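Local coordinates for protein acetyltransferase, GNAT family (Bacillus anthracis str. Sterne, PDB 3FBU) that binds coenzyme A and, as a member of the GNAT family, probably transfers an acetyl group from acetyl-CoA to an acceptor that is not identified, at residues Ala5-Ile10 with Lys97-Ala103; Val21-Ser26 with Val38-Thr44; His118-Cys124 with Glu159-Leu165. All blocks are in the same frame, centred on the assembly; numbering follows the deposited sequence.

In the fold
The three contacts tie separate parts of one GNAT fold together, and none touches another. Interaction 1 sets helix 99-114, whose N-terminus holds the coenzyme A pyrophosphate, against strand 8-10 near one end of the mixed sheet; interaction 3 pairs strands 119-124 and 155-165 in the same sheet. Helix 99-114 also packs on one face of interaction 3. Interaction 2 joins helices 18-25 and 41-50, across the chain's centre from interaction 3. Interaction 3 has no exposed residue and half of its residues buried, whereas 1 and 2 have exposed rims. Their chemistry differs: an arginine-glutamate salt bridge over an apolar base in 1, hydroxyl and imidazole bonds with one backbone bond in 2, regular backbone pairing in 3.

Interaction 1 (Ala5-Ile10 with Lys97-Ala103); sequences AERLLI and KGYASEA. With COA (coenzyme A), chain C.
At the apolar centre, Leu-8 and Ile-10 of strand 8-10 point toward the first turn of helix 99-114, while Leu-9 turns away. The segment axes approach to 9.4 Å and cross at -54°. Leu-8 (p) puts CD1 3.9 Å from Ala-103 CB and CD2 4.1 Å from Tyr-99 CD1; Ile-10 CD1 lies 4.1 Å from Ala-103 CB. In the turn before the strand, Ala-5 N donates to Leu-8 O at 2.8 Å. Glu-102 (t, t) accepts from Arg-7 (m, t, m): Arg-7 N to Glu-102 OE2 at 2.7 Å, and the salt bridge, Arg-7 NE and NH2 to Glu-102 OE1 at 2.7 and 2.9 Å. Arg-7 NH1, and NH2 as a second bond, donate to Lys-97 O, both at 3.1 Å; Tyr-99 CE1 lies over one guanidinium face, 3.5 Å from Arg-7 CZ. Gly-98, the N-cap, has phi 88°, where a CB would jam against the preceding carbonyl O and crowd Arg-7 NH2, hence glycine. Gly-98 N donates to COA O1A at 2.9 Å, Ala-100 N to COA O4A at 3.1 Å, Ser-101 N and OG to COA O2A at 3.0 and 2.6 Å. Helix N-terminal amides gripping the pyrophosphate mark the GNAT coenzyme A site.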
loop_
_atom_site.group_PDB
_atom_site.type_symbol
_atom_site.label_atom_id
_atom_site.label_comp_id
_atom_site.label_asym_id
_atom_site.label_seq_id
_atom_site.Cartn_x
_atom_site.Cartn_y
_atom_site.Cartn_z
ATOM N N ALA A 5 -13.369 -0.362 -22.017
ATOM C CA ALA A 5 -13.901 0.180 -20.772
ATOM C C ALA A 5 -13.974 1.720 -20.876
ATOM O O ALA A 5 -13.821 2.291 -21.955
ATOM C CB ALA A 5 -13.044 -0.265 -19.578
ATOM N N GLU A 6 -14.225 2.375 -19.753
ATOM C CA GLU A 6 -14.258 3.836 -19.675
ATOM C C GLU A 6 -12.939 4.523 -20.094
ATOM O O GLU A 6 -12.935 5.358 -20.996
ATOM C CB GLU A 6 -14.642 4.260 -18.250
ATOM C CG GLU A 6 -16.143 4.119 -17.975
ATOM C CD GLU A 6 -16.550 4.356 -16.509
ATOM O OE1 GLU A 6 -15.664 4.499 -15.620
ATOM O OE2 GLU A 6 -17.785 4.400 -16.254
ATOM N N ARG A 7 -11.835 4.162 -19.440
ATOM C CA ARG A 7 -10.541 4.812 -19.647
ATOM C C ARG A 7 -9.503 3.917 -20.346
ATOM O O ARG A 7 -8.399 4.380 -20.678
ATOM C CB ARG A 7 -9.956 5.233 -18.309
ATOM C CG ARG A 7 -10.834 6.183 -17.488
ATOM C CD ARG A 7 -10.180 6.447 -16.157
ATOM N NE ARG A 7 -10.165 5.221 -15.354
ATOM C CZ ARG A 7 -9.549 5.090 -14.188
ATOM N NH1 ARG A 7 -8.880 6.102 -13.646
ATOM N NH2 ARG A 7 -9.593 3.919 -13.562
ATOM N N LEU A 8 -9.833 2.642 -20.554
ATOM C CA LEU A 8 -8.861 1.679 -21.079
ATOM C C LEU A 8 -9.508 0.668 -21.982
ATOM O O LEU A 8 -10.731 0.484 -21.982
ATOM C CB LEU A 8 -8.143 0.955 -19.920
ATOM C CG LEU A 8 -9.008 0.297 -18.852
ATOM C CD1 LEU A 8 -9.426 -1.112 -19.280
ATOM C CD2 LEU A 8 -8.297 0.302 -17.471
ATOM N N LEU A 9 -8.671 -0.007 -22.756
ATOM C CA LEU A 9 -9.095 -1.129 -23.550
ATOM C C LEU A 9 -8.173 -2.309 -23.281
ATOM O O LEU A 9 -7.044 -2.135 -22.834
ATOM C CB LEU A 9 -9.102 -0.802 -25.038
ATOM C CG LEU A 9 -7.823 -0.405 -25.773
ATOM C CD1 LEU A 9 -6.940 -1.622 -26.158
ATOM C CD2 LEU A 9 -8.237 0.376 -27.055
ATOM N N ILE A 10 -8.686 -3.496 -23.564
ATOM C CA ILE A 10 -7.915 -4.726 -23.446
ATOM C C ILE A 10 -7.906 -5.346 -24.822
ATOM O O ILE A 10 -8.939 -5.451 -25.474
ATOM C CB ILE A 10 -8.551 -5.708 -22.451
ATOM C CG1 ILE A 10 -8.766 -5.005 -21.105
ATOM C CG2 ILE A 10 -7.665 -6.931 -22.279
ATOM C CD1 ILE A 10 -9.529 -5.804 -20.111
ATOM N N LYS A 97 -4.861 4.080 -9.263
ATOM C CA LYS A 97 -5.781 4.898 -10.037
ATOM C C LYS A 97 -7.022 4.107 -10.464
ATOM O O LYS A 97 -7.904 4.640 -11.120
ATOM C CB LYS A 97 -5.071 5.477 -11.250
ATOM C CG LYS A 97 -3.813 6.290 -10.909
ATOM C CD LYS A 97 -2.941 6.476 -12.173
ATOM C CE LYS A 97 -1.598 7.169 -11.850
ATOM N NZ LYS A 97 -1.838 8.504 -11.186
ATOM N N GLY A 98 -7.135 2.849 -10.048
ATOM C CA GLY A 98 -8.310 2.069 -10.403
ATOM C C GLY A 98 -8.228 1.332 -11.718
ATOM O O GLY A 98 -9.221 0.758 -12.169
ATOM N N TYR A 99 -7.055 1.313 -12.327
ATOM C CA TYR A 99 -6.917 0.677 -13.630
ATOM C C TYR A 99 -7.109 -0.839 -13.561
ATOM O O TYR A 99 -7.792 -1.395 -14.413
ATOM C CB TYR A 99 -5.573 1.007 -14.263
ATOM C CG TYR A 99 -5.425 2.479 -14.660
ATOM C CD1 TYR A 99 -6.488 3.199 -15.180
ATOM C CD2 TYR A 99 -4.207 3.112 -14.544
ATOM C CE1 TYR A 99 -6.332 4.536 -15.563
ATOM C CE2 TYR A 99 -4.036 4.424 -14.930
ATOM C CZ TYR A 99 -5.105 5.135 -15.429
ATOM O OH TYR A 99 -4.938 6.453 -15.789
ATOM N N ALA A 100 -6.466 -1.491 -12.595
ATOM C CA ALA A 100 -6.578 -2.965 -12.498
ATOM C C ALA A 100 -8.032 -3.326 -12.278
ATOM O O ALA A 100 -8.555 -4.223 -12.931
ATOM C CB ALA A 100 -5.691 -3.552 -11.419
ATOM N N SER A 101 -8.702 -2.628 -11.360
ATOM C CA SER A 101 -10.096 -2.979 -11.069
ATOM C C SER A 101 -11.007 -2.719 -12.259
ATOM O O SER A 101 -11.887 -3.531 -12.551
ATOM C CB SER A 101 -10.616 -2.236 -9.833
ATOM O OG SER A 101 -9.731 -2.458 -8.732
ATOM N N GLU A 102 -10.772 -1.621 -12.964
ATOM C CA GLU A 102 -11.554 -1.291 -14.162
ATOM C C GLU A 102 -11.361 -2.355 -15.233
ATOM O O GLU A 102 -12.328 -2.831 -15.802
ATOM C CB GLU A 102 -11.200 0.127 -14.697
ATOM C CG GLU A 102 -11.902 0.458 -16.003
ATOM C CD GLU A 102 -11.619 1.893 -16.513
ATOM O OE1 GLU A 102 -11.182 2.736 -15.720
ATOM O OE2 GLU A 102 -11.812 2.136 -17.713
ATOM N N ALA A 103 -10.107 -2.762 -15.467
ATOM C CA ALA A 103 -9.813 -3.769 -16.478
ATOM C C ALA A 103 -10.388 -5.129 -16.090
ATOM O O ALA A 103 -10.948 -5.834 -16.940
ATOM C CB ALA A 103 -8.314 -3.872 -16.702
HETATM N N1A COA C . -2.529 -1.501 1.623
HETATM C C2A COA C . -3.899 -1.491 1.567
HETATM N N3A COA C . -4.538 -1.192 0.394
HETATM C C4A COA C . -3.794 -0.915 -0.711
HETATM C C5A COA C . -2.410 -0.923 -0.676
HETATM C C6A COA C . -1.762 -1.241 0.515
HETATM N N6A COA C . -0.430 -1.289 0.585
HETATM N N7A COA C . -1.967 -0.614 -1.903
HETATM C C8A COA C . -3.023 -0.397 -2.712
HETATM N N9A COA C . -4.167 -0.576 -1.978
HETATM C C1B COA C . -5.562 -0.598 -2.435
HETATM C C2B COA C . -5.990 0.693 -3.136
HETATM O O2B COA C . -6.372 1.704 -2.211
HETATM C C3B COA C . -7.139 0.161 -3.965
HETATM O O3B COA C . -8.319 0.069 -3.182
HETATM P P3B COA C . -9.428 1.246 -3.087
HETATM O O7A COA C . -10.687 0.732 -2.467
HETATM O O8A COA C . -8.821 2.368 -2.287
HETATM O O9A COA C . -9.702 1.687 -4.508
HETATM C C4B COA C . -6.677 -1.250 -4.360
HETATM O O4B COA C . -5.753 -1.642 -3.382
HETATM C C5B COA C . -5.994 -1.295 -5.721
HETATM O O5B COA C . -6.991 -1.060 -6.698
HETATM P P1A COA C . -6.595 -0.570 -8.168
HETATM O O1A COA C . -6.214 0.899 -8.116
HETATM O O2A COA C . -7.708 -0.859 -9.097
HETATM O O3A COA C . -5.347 -1.525 -8.500
HETATM P P2A COA C . -3.990 -1.103 -9.265
HETATM O O4A COA C . -4.348 -0.483 -10.593
HETATM O O5A COA C . -3.145 -0.234 -8.327
HETATM O O6A COA C . -3.303 -2.554 -9.451
HETATM C CBP COA C . -2.285 -4.603 -8.766
HETATM C CCP COA C . -3.357 -3.559 -8.451
HETATM C CDP COA C . -2.547 -5.038 -10.219
HETATM C CEP COA C . -2.519 -5.712 -7.739
HETATM C CAP COA C . -0.875 -3.975 -8.609
HETATM O OAP COA C . -0.605 -3.638 -7.256
HETATM C C9P COA C . 0.229 -4.894 -9.037
HETATM O O9P COA C . 0.509 -5.053 -10.373
HETATM N N8P COA C . 0.877 -5.630 -8.128
HETATM C C7P COA C . 2.067 -6.401 -8.484
HETATM C C6P COA C . 1.750 -7.673 -9.251
HETATM C C5P COA C . 0.877 -8.623 -8.431
HETATM O O5P COA C . 1.175 -8.979 -7.268
HETATM N N4P COA C . -0.191 -9.074 -9.054
HETATM C C3P COA C . -1.198 -9.889 -8.362
HETATM C C2P COA C . -0.844 -11.355 -8.249
HETATM S S1P COA C . -2.238 -12.300 -7.559
#

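Interaction 2 (Val21-Ser26 with Val38-Thr44); sequences VHEYTS and VFTEEDT
A histidine-threonine-threonine cluster and one backbone bond join the last turn of helix 18-25 to the start of helix 41-50. Thr-44 OG1 (m) is the shared point, 2.8 Å from His-22 ND1 and 2.8 Å from Thr-25 OG1 (p), hydrogen-bonded to both. His-22 is t, and Glu-41 CG sits over its ring face in a CH-pi contact, 3.9 Å from the centroid. Where the first helix ends, Thr-25 O accepts from Phe-39 N at 2.9 Å, and Ser-26 OG donates back to His-22 O at 2.6 Å. The second helix opens with a capping box: Asp-43 N to Thr-40 OG1 3.0 Å, Thr-40 N to Asp-43 OD2 2.9 Å. CA atoms pair most closely at Ser-26 with Val-38 (5.0 Å) and His-22 with Thr-44 (5.9 Å). Val-21 CG1 packs on Thr-44 CG2 at 3.6 Å. Val-21 and Tyr-24 rest on Leu-69 of strand 68-79, where Tyr-24 OH bonds His-72, so helix 18-25 packs on that strand as well as on helix 41-50.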
loop_
_atom_site.group_PDB
_atom_site.type_symbol
_atom_site.label_atom_id
_atom_site.label_comp_id
_atom_site.label_asym_id
_atom_site.label_seq_id
_atom_site.Cartn_x
_atom_site.Cartn_y
_atom_site.Cartn_z
ATOM N N VAL A 21 5.958 -3.910 -21.539
ATOM C CA VAL A 21 5.743 -4.951 -20.527
ATOM C C VAL A 21 6.990 -5.121 -19.662
ATOM O O VAL A 21 6.895 -5.215 -18.427
ATOM C CB VAL A 21 5.332 -6.275 -21.181
ATOM C CG1 VAL A 21 5.331 -7.464 -20.148
ATOM C CG2 VAL A 21 3.964 -6.106 -21.813
ATOM N N HIS A 22 8.156 -5.114 -20.302
ATOM C CA HIS A 22 9.410 -5.305 -19.590
ATOM C C HIS A 22 9.655 -4.254 -18.489
ATOM O O HIS A 22 10.287 -4.519 -17.456
ATOM C CB HIS A 22 10.574 -5.396 -20.569
ATOM C CG HIS A 22 11.824 -5.900 -19.936
ATOM N ND1 HIS A 22 11.956 -7.204 -19.516
ATOM C CD2 HIS A 22 12.979 -5.271 -19.607
ATOM C CE1 HIS A 22 13.149 -7.359 -18.967
ATOM N NE2 HIS A 22 13.792 -6.205 -19.012
ATOM N N GLU A 23 9.110 -3.066 -18.674
ATOM C CA GLU A 23 9.257 -2.002 -17.696
ATOM C C GLU A 23 8.805 -2.464 -16.296
ATOM O O GLU A 23 9.366 -2.048 -15.278
ATOM C CB GLU A 23 8.466 -0.773 -18.176
ATOM C CG GLU A 23 8.585 0.446 -17.286
ATOM C CD GLU A 23 7.812 1.642 -17.853
ATOM O OE1 GLU A 23 7.165 1.478 -18.917
ATOM O OE2 GLU A 23 7.865 2.729 -17.242
ATOM N N TYR A 24 7.790 -3.330 -16.239
ATOM C CA TYR A 24 7.310 -3.856 -14.952
ATOM C C TYR A 24 7.677 -5.320 -14.677
ATOM O O TYR A 24 7.855 -5.686 -13.530
ATOM C CB TYR A 24 5.805 -3.602 -14.762
ATOM C CG TYR A 24 4.853 -4.198 -15.783
ATOM C CD1 TYR A 24 4.335 -5.487 -15.620
ATOM C CD2 TYR A 24 4.389 -3.434 -16.865
ATOM C CE1 TYR A 24 3.444 -6.044 -16.567
ATOM C CE2 TYR A 24 3.484 -3.965 -17.797
ATOM C CZ TYR A 24 3.005 -5.258 -17.648
ATOM O OH TYR A 24 2.107 -5.760 -18.580
ATOM N N THR A 25 7.805 -6.155 -15.700
ATOM C CA THR A 25 8.192 -7.539 -15.458
ATOM C C THR A 25 9.663 -7.696 -15.013
ATOM O O THR A 25 10.035 -8.726 -14.456
ATOM C CB THR A 25 7.875 -8.472 -16.636
ATOM O OG1 THR A 25 8.541 -8.013 -17.814
ATOM C CG2 THR A 25 6.361 -8.582 -16.855
ATOM N N SER A 26 10.478 -6.666 -15.250
ATOM C CA SER A 26 11.851 -6.611 -14.735
ATOM C C SER A 26 11.943 -6.032 -13.323
ATOM O O SER A 26 13.041 -5.940 -12.743
ATOM C CB SER A 26 12.706 -5.777 -15.701
ATOM O OG SER A 26 12.269 -4.432 -15.768
ATOM N N VAL A 38 11.553 -11.996 -11.275
ATOM C CA VAL A 38 11.846 -11.023 -12.317
ATOM C C VAL A 38 12.181 -11.680 -13.646
ATOM O O VAL A 38 12.847 -12.729 -13.690
ATOM C CB VAL A 38 12.980 -10.080 -11.878
ATOM C CG1 VAL A 38 13.537 -9.314 -13.057
ATOM C CG2 VAL A 38 12.474 -9.139 -10.815
ATOM N N PHE A 39 11.683 -11.067 -14.722
ATOM C CA PHE A 39 11.967 -11.489 -16.093
ATOM C C PHE A 39 13.238 -10.814 -16.618
ATOM O O PHE A 39 13.465 -9.634 -16.378
ATOM C CB PHE A 39 10.848 -11.055 -17.042
ATOM C CG PHE A 39 9.606 -11.903 -17.001
ATOM C CD1 PHE A 39 9.331 -12.773 -15.952
ATOM C CD2 PHE A 39 8.674 -11.785 -18.032
ATOM C CE1 PHE A 39 8.138 -13.527 -15.950
ATOM C CE2 PHE A 39 7.497 -12.506 -18.032
ATOM C CZ PHE A 39 7.230 -13.400 -17.002
ATOM N N THR A 40 14.030 -11.566 -17.364
ATOM C CA THR A 40 15.059 -10.994 -18.242
ATOM C C THR A 40 14.360 -10.468 -19.500
ATOM O O THR A 40 13.185 -10.752 -19.719
ATOM C CB THR A 40 16.068 -12.075 -18.662
ATOM O OG1 THR A 40 15.405 -13.053 -19.471
ATOM C CG2 THR A 40 16.679 -12.743 -17.420
ATOM N N GLU A 41 15.074 -9.716 -20.329
ATOM C CA GLU A 41 14.525 -9.254 -21.599
ATOM C C GLU A 41 14.064 -10.424 -22.461
ATOM O O GLU A 41 12.981 -10.350 -23.057
ATOM C CB GLU A 41 15.533 -8.394 -22.389
ATOM C CG GLU A 41 15.681 -6.996 -21.846
ATOM C CD GLU A 41 16.532 -6.095 -22.738
ATOM O OE1 GLU A 41 17.010 -6.560 -23.799
ATOM O OE2 GLU A 41 16.696 -4.917 -22.366
ATOM N N GLU A 42 14.867 -11.497 -22.533
ATOM C CA GLU A 42 14.452 -12.698 -23.271
ATOM C C GLU A 42 13.167 -13.314 -22.683
ATOM O O GLU A 42 12.333 -13.799 -23.434
ATOM C CB GLU A 42 15.551 -13.774 -23.328
ATOM C CG GLU A 42 15.069 -15.073 -24.034
ATOM C CD GLU A 42 16.178 -15.905 -24.700
ATOM O OE1 GLU A 42 17.204 -15.321 -25.126
ATOM O OE2 GLU A 42 16.004 -17.149 -24.815
ATOM N N ASP A 43 13.033 -13.302 -21.357
ATOM C CA ASP A 43 11.829 -13.828 -20.683
ATOM C C ASP A 43 10.607 -13.047 -21.116
ATOM O O ASP A 43 9.579 -13.626 -21.469
ATOM C CB ASP A 43 11.942 -13.717 -19.161
ATOM C CG ASP A 43 12.920 -14.717 -18.550
ATOM O OD1 ASP A 43 13.149 -15.781 -19.168
ATOM O OD2 ASP A 43 13.408 -14.442 -17.416
ATOM N N THR A 44 10.707 -11.716 -21.086
ATOM C CA THR A 44 9.580 -10.889 -21.519
ATOM C C THR A 44 9.225 -11.109 -22.987
ATOM O O THR A 44 8.049 -11.245 -23.317
ATOM C CB THR A 44 9.788 -9.420 -21.225
ATOM O OG1 THR A 44 10.107 -9.260 -19.826
ATOM C CG2 THR A 44 8.485 -8.607 -21.577
#

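Interaction 3 (His118-Cys124 with Glu159-Leu165)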
loop_
_atom_site.group_PDB
_atom_site.type_symbol
_atom_site.label_atom_id
_atom_site.label_comp_id
_atom_site.label_asym_id
_atom_site.label_seq_id
_atom_site.Cartn_x
_atom_site.Cartn_y
_atom_site.Cartn_z
ATOM N N HIS A 118 -19.420 -19.910 -16.395
ATOM C CA HIS A 118 -20.153 -20.132 -15.156
ATOM C C HIS A 118 -19.528 -19.474 -13.933
ATOM O O HIS A 118 -20.237 -18.991 -13.003
ATOM C CB HIS A 118 -20.266 -21.630 -14.883
ATOM C CG HIS A 118 -20.794 -21.941 -13.521
ATOM N ND1 HIS A 118 -22.058 -21.554 -13.108
ATOM C CD2 HIS A 118 -20.218 -22.553 -12.456
ATOM C CE1 HIS A 118 -22.240 -21.941 -11.855
ATOM N NE2 HIS A 118 -21.142 -22.549 -11.436
ATOM N N ARG A 119 -18.206 -19.459 -13.913
ATOM C CA ARG A 119 -17.487 -19.047 -12.712
ATOM C C ARG A 119 -16.080 -18.541 -13.004
ATOM O O ARG A 119 -15.491 -19.010 -13.871
ATOM C CB ARG A 119 -17.408 -20.222 -11.738
ATOM C CG ARG A 119 -16.826 -19.945 -10.325
ATOM C CD ARG A 119 -17.075 -21.174 -9.439
ATOM N NE ARG A 119 -16.424 -21.171 -8.148
ATOM C CZ ARG A 119 -15.340 -21.861 -7.832
ATOM N NH1 ARG A 119 -14.845 -21.742 -6.654
ATOM N NH2 ARG A 119 -14.762 -22.651 -8.689
ATOM N N ILE A 120 -15.595 -17.561 -12.255
ATOM C CA ILE A 120 -14.244 -17.041 -12.432
ATOM C C ILE A 120 -13.600 -16.969 -11.031
ATOM O O ILE A 120 -14.241 -16.536 -10.058
ATOM C CB ILE A 120 -14.207 -15.686 -13.165
ATOM C CG1 ILE A 120 -14.789 -15.809 -14.598
ATOM C CG2 ILE A 120 -12.783 -15.133 -13.215
ATOM C CD1 ILE A 120 -15.108 -14.426 -15.268
ATOM N N ILE A 121 -12.357 -17.436 -10.936
ATOM C CA ILE A 121 -11.656 -17.496 -9.668
ATOM C C ILE A 121 -10.357 -16.715 -9.774
ATOM O O ILE A 121 -9.857 -16.439 -10.881
ATOM C CB ILE A 121 -11.378 -18.981 -9.238
ATOM C CG1 ILE A 121 -10.306 -19.665 -10.120
ATOM C CG2 ILE A 121 -12.721 -19.796 -9.201
ATOM C CD1 ILE A 121 -8.838 -19.497 -9.595
ATOM N N ALA A 122 -9.802 -16.409 -8.615
ATOM C CA ALA A 122 -8.508 -15.751 -8.496
ATOM C C ALA A 122 -7.872 -16.161 -7.161
ATOM O O ALA A 122 -8.572 -16.504 -6.187
ATOM C CB ALA A 122 -8.615 -14.219 -8.605
ATOM N N THR A 123 -6.544 -16.120 -7.115
ATOM C CA THR A 123 -5.830 -16.429 -5.892
ATOM C C THR A 123 -4.771 -15.377 -5.627
ATOM O O THR A 123 -4.308 -14.690 -6.565
ATOM C CB THR A 123 -5.106 -17.794 -5.942
ATOM O OG1 THR A 123 -4.138 -17.790 -6.984
ATOM C CG2 THR A 123 -6.093 -18.910 -6.181
ATOM N N CYS A 124 -4.422 -15.239 -4.366
ATOM C CA CYS A 124 -3.256 -14.435 -4.012
ATOM C C CYS A 124 -2.787 -14.708 -2.595
ATOM O O CYS A 124 -3.477 -15.333 -1.801
ATOM C CB CYS A 124 -3.532 -12.953 -4.183
ATOM S SG CYS A 124 -4.603 -12.302 -2.947
ATOM N N GLU A 159 -2.459 -18.949 0.659
ATOM C CA GLU A 159 -3.174 -18.439 -0.492
ATOM C C GLU A 159 -4.596 -18.121 -0.080
ATOM O O GLU A 159 -5.237 -18.954 0.557
ATOM C CB GLU A 159 -3.160 -19.513 -1.576
ATOM C CG GLU A 159 -3.769 -19.190 -2.859
ATOM C CD GLU A 159 -3.627 -20.352 -3.847
ATOM O OE1 GLU A 159 -3.071 -21.409 -3.458
ATOM O OE2 GLU A 159 -4.022 -20.193 -5.008
ATOM N N TYR A 160 -5.091 -16.947 -0.466
ATOM C CA TYR A 160 -6.539 -16.690 -0.472
ATOM C C TYR A 160 -7.102 -17.088 -1.810
ATOM O O TYR A 160 -6.468 -16.867 -2.838
ATOM C CB TYR A 160 -6.836 -15.208 -0.312
ATOM C CG TYR A 160 -6.679 -14.599 1.065
ATOM C CD1 TYR A 160 -6.905 -15.317 2.220
ATOM C CD2 TYR A 160 -6.380 -13.245 1.183
ATOM C CE1 TYR A 160 -6.784 -14.719 3.474
ATOM C CE2 TYR A 160 -6.288 -12.642 2.408
ATOM C CZ TYR A 160 -6.474 -13.377 3.550
ATOM O OH TYR A 160 -6.371 -12.747 4.769
ATOM N N TYR A 161 -8.317 -17.628 -1.796
ATOM C CA TYR A 161 -9.014 -18.022 -2.990
ATOM C C TYR A 161 -10.351 -17.271 -3.052
ATOM O O TYR A 161 -11.169 -17.358 -2.130
ATOM C CB TYR A 161 -9.267 -19.508 -2.885
ATOM C CG TYR A 161 -9.763 -20.204 -4.092
ATOM C CD1 TYR A 161 -8.944 -21.071 -4.810
ATOM C CD2 TYR A 161 -11.105 -20.056 -4.506
ATOM C CE1 TYR A 161 -9.450 -21.768 -5.895
ATOM C CE2 TYR A 161 -11.595 -20.733 -5.579
ATOM C CZ TYR A 161 -10.762 -21.595 -6.267
ATOM O OH TYR A 161 -11.311 -22.262 -7.347
ATOM N N TYR A 162 -10.524 -16.539 -4.130
ATOM C CA TYR A 162 -11.731 -15.765 -4.400
ATOM C C TYR A 162 -12.470 -16.304 -5.607
ATOM O O TYR A 162 -11.859 -16.882 -6.520
ATOM C CB TYR A 162 -11.352 -14.302 -4.667
ATOM C CG TYR A 162 -11.075 -13.487 -3.442
ATOM C CD1 TYR A 162 -9.887 -13.640 -2.745
ATOM C CD2 TYR A 162 -12.020 -12.582 -2.938
ATOM C CE1 TYR A 162 -9.631 -12.899 -1.634
ATOM C CE2 TYR A 162 -11.752 -11.839 -1.810
ATOM C CZ TYR A 162 -10.555 -12.011 -1.161
ATOM O OH TYR A 162 -10.221 -11.307 -0.026
ATOM N N ALA A 163 -13.796 -16.097 -5.644
ATOM C CA ALA A 163 -14.597 -16.554 -6.758
ATOM C C ALA A 163 -15.795 -15.637 -6.995
ATOM O O ALA A 163 -16.302 -14.985 -6.064
ATOM C CB ALA A 163 -15.096 -17.987 -6.531
ATOM N N ILE A 164 -16.239 -15.637 -8.241
ATOM C CA ILE A 164 -17.504 -14.989 -8.609
ATOM C C ILE A 164 -18.260 -15.859 -9.585
ATOM O O ILE A 164 -17.671 -16.502 -10.473
ATOM C CB ILE A 164 -17.262 -13.564 -9.120
ATOM C CG1 ILE A 164 -18.587 -12.808 -9.303
ATOM C CG2 ILE A 164 -16.423 -13.560 -10.457
ATOM C CD1 ILE A 164 -18.379 -11.271 -9.591
ATOM N N LEU A 165 -19.578 -15.889 -9.400
ATOM C CA LEU A 165 -20.478 -16.694 -10.207
ATOM C C LEU A 165 -21.262 -15.852 -11.227
ATOM O O LEU A 165 -21.441 -14.649 -11.027
ATOM C CB LEU A 165 -21.444 -17.422 -9.301
ATOM C CG LEU A 165 -20.885 -18.595 -8.482
ATOM C CD1 LEU A 165 -21.803 -18.942 -7.329
ATOM C CD2 LEU A 165 -20.661 -19.806 -9.387
#
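Six backbone hydrogen bonds join these neighbouring antiparallel strands in the C-terminal half of the GNAT sheet. They come in reciprocal pairs: Ile-120 N to Ile-164 O 2.9 Å and Ile-164 N to Ile-120 O 2.8 Å; Ala-122 N to Tyr-162 O 3.0 Å and Tyr-162 N to Ala-122 O 2.8 Å; Cys-124 N to Tyr-160 O 3.0 Å and Tyr-160 N to Cys-124 O 2.6 Å. Between them lie non-hydrogen-bonded pairs, CA to CA 4.2 Å for Ile-121 with Ala-163 and 4.6 Å for both Arg-119 with Leu-165 and Thr-123 with Tyr-161. The strand axes run at 162°. Ile-120, Ala-122, Cys-124, Tyr-160, Tyr-162 and Ile-164 share one face: both isoleucines pack on Leu-108 and Phe-112 of helix 99-114, while Tyr-132 of helix 129-137 meets Cys-124 and both tyrosines. Tyr-162 OH bonds Arg-142 and Glu-136. Coenzyme A touches Thr-123 and Cys-124, placing the end of strand 119-124 at the cofactor pocket. On the other face Arg-119 reaches across strand 155-165 to a salt bridge with Glu-143 of strand 141-152. There too, Ile-121 CG2 lies 4.0 Å from Ala-163 CB and 3.9 Å from Tyr-161 CE2.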